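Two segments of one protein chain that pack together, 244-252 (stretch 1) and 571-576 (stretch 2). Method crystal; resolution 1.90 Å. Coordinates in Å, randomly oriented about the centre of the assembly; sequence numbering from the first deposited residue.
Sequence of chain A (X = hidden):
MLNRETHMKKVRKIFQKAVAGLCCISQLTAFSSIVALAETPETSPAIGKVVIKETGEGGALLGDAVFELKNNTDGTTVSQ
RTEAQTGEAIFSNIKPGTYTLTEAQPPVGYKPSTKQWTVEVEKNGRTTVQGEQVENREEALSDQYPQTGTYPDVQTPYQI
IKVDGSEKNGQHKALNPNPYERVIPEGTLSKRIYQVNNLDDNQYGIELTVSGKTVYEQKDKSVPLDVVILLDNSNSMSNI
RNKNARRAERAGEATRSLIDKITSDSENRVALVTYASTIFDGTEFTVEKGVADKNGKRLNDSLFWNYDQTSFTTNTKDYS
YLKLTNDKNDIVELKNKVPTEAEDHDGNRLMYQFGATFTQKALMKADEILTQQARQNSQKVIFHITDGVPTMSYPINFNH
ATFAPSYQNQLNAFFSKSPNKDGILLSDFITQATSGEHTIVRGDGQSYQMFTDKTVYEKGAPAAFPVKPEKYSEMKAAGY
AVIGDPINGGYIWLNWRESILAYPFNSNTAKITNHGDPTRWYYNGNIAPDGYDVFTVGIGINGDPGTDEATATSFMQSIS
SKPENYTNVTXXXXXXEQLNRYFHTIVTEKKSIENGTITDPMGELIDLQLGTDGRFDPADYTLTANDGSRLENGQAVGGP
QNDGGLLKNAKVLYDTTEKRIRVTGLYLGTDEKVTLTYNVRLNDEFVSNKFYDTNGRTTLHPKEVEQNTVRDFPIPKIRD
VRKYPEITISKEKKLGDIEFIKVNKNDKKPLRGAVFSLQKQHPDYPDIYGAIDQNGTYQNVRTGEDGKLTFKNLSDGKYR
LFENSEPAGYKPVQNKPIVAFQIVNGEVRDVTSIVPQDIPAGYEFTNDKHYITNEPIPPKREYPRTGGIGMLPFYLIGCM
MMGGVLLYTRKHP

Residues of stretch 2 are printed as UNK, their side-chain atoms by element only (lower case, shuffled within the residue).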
# COMPACT_ATOMS: atom_id res chain seq x y z
N ASN A 244 -2.87 -19.81 -35.25
CA ASN A 244 -2.46 -19.06 -34.05
C ASN A 244 -3.56 -18.99 -32.98
O ASN A 244 -3.71 -17.99 -32.28
CB ASN A 244 -1.97 -17.64 -34.41
CG ASN A 244 -0.95 -17.13 -33.40
OD1 ASN A 244 -0.15 -17.93 -32.91
ND2 ASN A 244 -0.97 -15.84 -33.08
N ALA A 245 -4.33 -20.05 -32.83
CA ALA A 245 -5.36 -20.04 -31.80
C ALA A 245 -4.85 -20.02 -30.35
O ALA A 245 -5.67 -19.80 -29.47
CB ALA A 245 -6.31 -21.23 -31.95
N ARG A 246 -3.55 -20.23 -30.09
CA ARG A 246 -2.99 -20.11 -28.75
C ARG A 246 -3.65 -21.15 -27.81
O ARG A 246 -3.96 -20.86 -26.65
CB ARG A 246 -3.13 -18.66 -28.20
CG ARG A 246 -2.90 -17.45 -29.13
CD ARG A 246 -1.54 -17.45 -29.80
NE ARG A 246 -0.53 -17.49 -28.75
CZ ARG A 246 0.77 -17.65 -28.96
NH1 ARG A 246 1.25 -17.79 -30.19
NH2 ARG A 246 1.59 -17.66 -27.92
N ARG A 247 -3.91 -22.36 -28.31
CA ARG A 247 -4.62 -23.34 -27.50
C ARG A 247 -3.95 -23.64 -26.16
O ARG A 247 -4.62 -23.56 -25.10
CB ARG A 247 -4.87 -24.65 -28.24
CG ARG A 247 -5.89 -24.48 -29.39
CD ARG A 247 -6.22 -25.85 -30.00
NE ARG A 247 -7.15 -25.70 -31.11
CZ ARG A 247 -7.49 -26.71 -31.90
NH1 ARG A 247 -6.96 -27.91 -31.73
NH2 ARG A 247 -8.34 -26.46 -32.88
N ALA A 248 -2.65 -23.97 -26.19
CA ALA A 248 -1.95 -24.38 -24.98
C ALA A 248 -1.93 -23.24 -23.96
O ALA A 248 -2.24 -23.44 -22.75
CB ALA A 248 -0.58 -24.91 -25.30
N GLU A 249 -1.59 -22.05 -24.42
CA GLU A 249 -1.45 -20.99 -23.46
C GLU A 249 -2.79 -20.62 -22.83
O GLU A 249 -2.87 -20.32 -21.64
CB GLU A 249 -0.64 -19.78 -23.95
CG GLU A 249 -1.37 -18.78 -24.72
CD GLU A 249 -0.52 -17.67 -25.32
OE1 GLU A 249 0.72 -17.64 -25.23
OE2 GLU A 249 -1.16 -16.80 -25.93
N ARG A 250 -3.85 -20.60 -23.63
CA ARG A 250 -5.12 -20.23 -23.08
C ARG A 250 -5.71 -21.32 -22.18
O ARG A 250 -6.38 -20.99 -21.21
CB ARG A 250 -6.11 -19.73 -24.16
CG ARG A 250 -5.62 -18.43 -24.83
CD ARG A 250 -6.50 -18.03 -25.98
NE ARG A 250 -5.99 -16.79 -26.52
CZ ARG A 250 -6.35 -16.22 -27.68
NH1 ARG A 250 -7.29 -16.73 -28.48
NH2 ARG A 250 -5.78 -15.07 -28.02
N ALA A 251 -5.55 -22.58 -22.53
CA ALA A 251 -6.05 -23.69 -21.69
C ALA A 251 -5.24 -23.68 -20.42
O ALA A 251 -5.84 -23.99 -19.41
CB ALA A 251 -5.88 -25.03 -22.37
N GLY A 252 -3.93 -23.39 -20.49
CA GLY A 252 -3.06 -23.31 -19.30
C GLY A 252 -3.44 -22.14 -18.39
O GLY A 252 -3.61 -22.33 -17.18
N UNK A 571 -14.18 -20.51 -29.58
CA UNK A 571 -13.36 -19.36 -29.31
C UNK A 571 -12.45 -19.63 -28.10
O UNK A 571 -12.91 -19.62 -26.95
o UNK A 571 -12.42 -16.91 -28.40
o UNK A 571 -14.25 -15.84 -28.95
c UNK A 571 -13.61 -16.90 -28.80
c UNK A 571 -14.33 -18.21 -29.08
N UNK A 572 -11.17 -19.86 -28.34
CA UNK A 572 -10.22 -20.20 -27.27
C UNK A 572 -10.08 -19.16 -26.15
O UNK A 572 -9.53 -19.45 -25.12
c UNK A 572 -8.83 -21.67 -28.79
o UNK A 572 -8.38 -19.27 -28.56
c UNK A 572 -8.81 -20.46 -27.87
N UNK A 573 -10.56 -17.93 -26.33
CA UNK A 573 -10.59 -16.96 -25.25
C UNK A 573 -11.75 -17.29 -24.25
O UNK A 573 -11.83 -16.65 -23.20
o UNK A 573 -12.04 -15.26 -26.31
c UNK A 573 -9.65 -14.92 -26.65
c UNK A 573 -10.76 -15.47 -25.70
N UNK A 574 -12.60 -18.28 -24.54
CA UNK A 574 -13.77 -18.62 -23.70
C UNK A 574 -13.66 -19.96 -22.97
O UNK A 574 -14.64 -20.45 -22.41
c UNK A 574 -15.44 -17.56 -25.45
n UNK A 574 -17.17 -14.46 -24.83
c UNK A 574 -15.08 -18.70 -24.50
c UNK A 574 -16.19 -15.21 -25.65
c UNK A 574 -15.63 -16.30 -24.73
N UNK A 575 -12.49 -20.59 -23.02
CA UNK A 575 -12.26 -21.76 -22.20
C UNK A 575 -12.48 -21.50 -20.70
O UNK A 575 -13.23 -22.21 -20.04
c UNK A 575 -10.54 -23.52 -21.48
c UNK A 575 -10.70 -22.69 -23.95
c UNK A 575 -10.86 -22.32 -22.46
c UNK A 575 -9.22 -22.77 -24.31
N UNK A 576 -11.91 -20.45 -20.13
CA UNK A 576 -12.15 -20.16 -18.72
C UNK A 576 -13.65 -19.97 -18.43
O UNK A 576 -14.19 -20.54 -17.45
c UNK A 576 -11.31 -18.97 -18.24
c UNK A 576 -11.48 -18.66 -16.74
c UNK A 576 -10.62 -17.46 -16.33
c UNK A 576 -11.28 -19.96 -15.85

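Position 571 carries four side-chain atoms, two carbons in line with the second bearing two oxygens. This planar carboxylate end makes no contact with stretch 1; its CA-to-CB bond points away from it, although the end of the side chain comes nearer. The residue is D571, with chi1 in the t rotamer.

At position 572 the side chain is a single carbon carrying one oxygen and one carbon, and CA-to-CB points toward stretch 1. The oxygen lies 2.9 Å from A245 O and 2.8 Å from R250 NH1, while the terminal carbon lies 4.1 Å from A245 CB and 4.1 Å from R247 CG. A beta-branched side chain with one hydroxyl and one methyl is threonine, T572. Its hydroxyl serves twice: OG1 donates to A245 O and accepts from R250 NH1, the latter with an N-H...acceptor angle of 153°.

Position 573 has the same pattern, one carbon with an oxygen and a carbon attached, but its CA-to-CB bond points sideways to stretch 1. Its outer carbon sits 3.5 Å from R250 NH1, over one face of the guanidinium. This is a second threonine, T573. Its OG1 and D571 OD1 are hydrogen-bonded at 2.7 Å, and T573 N donates to the same D571 OD1 at 3.0 Å.

Position 574 shows four carbons in a row ending in nitrogen, the unbranched chain of lysine. K574 is out of reach of stretch 1 and occupies the N-cap position before a helix; its backbone N donates to D571 O at 2.8 Å.

Four carbons make up the side chain at 575, forked at the first, with one arm two carbons long. The end of that arm lies 4.1 Å from A251 N and 4.5 Å from A251 CB. The fork identifies isoleucine, I575, whose CD1 also comes within 4.4 Å of R250 CB.

Position 576 again has four carbons, now forked at the second, as in leucine. The CA-to-CB bond of L576 points sideways to stretch 1, without contact.

The contact is small, burying 294 Å² in total, and combines a polar centre with an apolar flank. T572 links a backbone carbonyl to an arginine, its methyl packing on A245 and R247. The extended R250 side chain reaches across to place its guanidinium edge at the T572 hydroxyl and one face beneath the T573 methyl. One residue on from R250 in the stretch 1 helix, A251 meets I575, giving the apolar contact.

Stretch 2, residues 571-576: DTTKIL
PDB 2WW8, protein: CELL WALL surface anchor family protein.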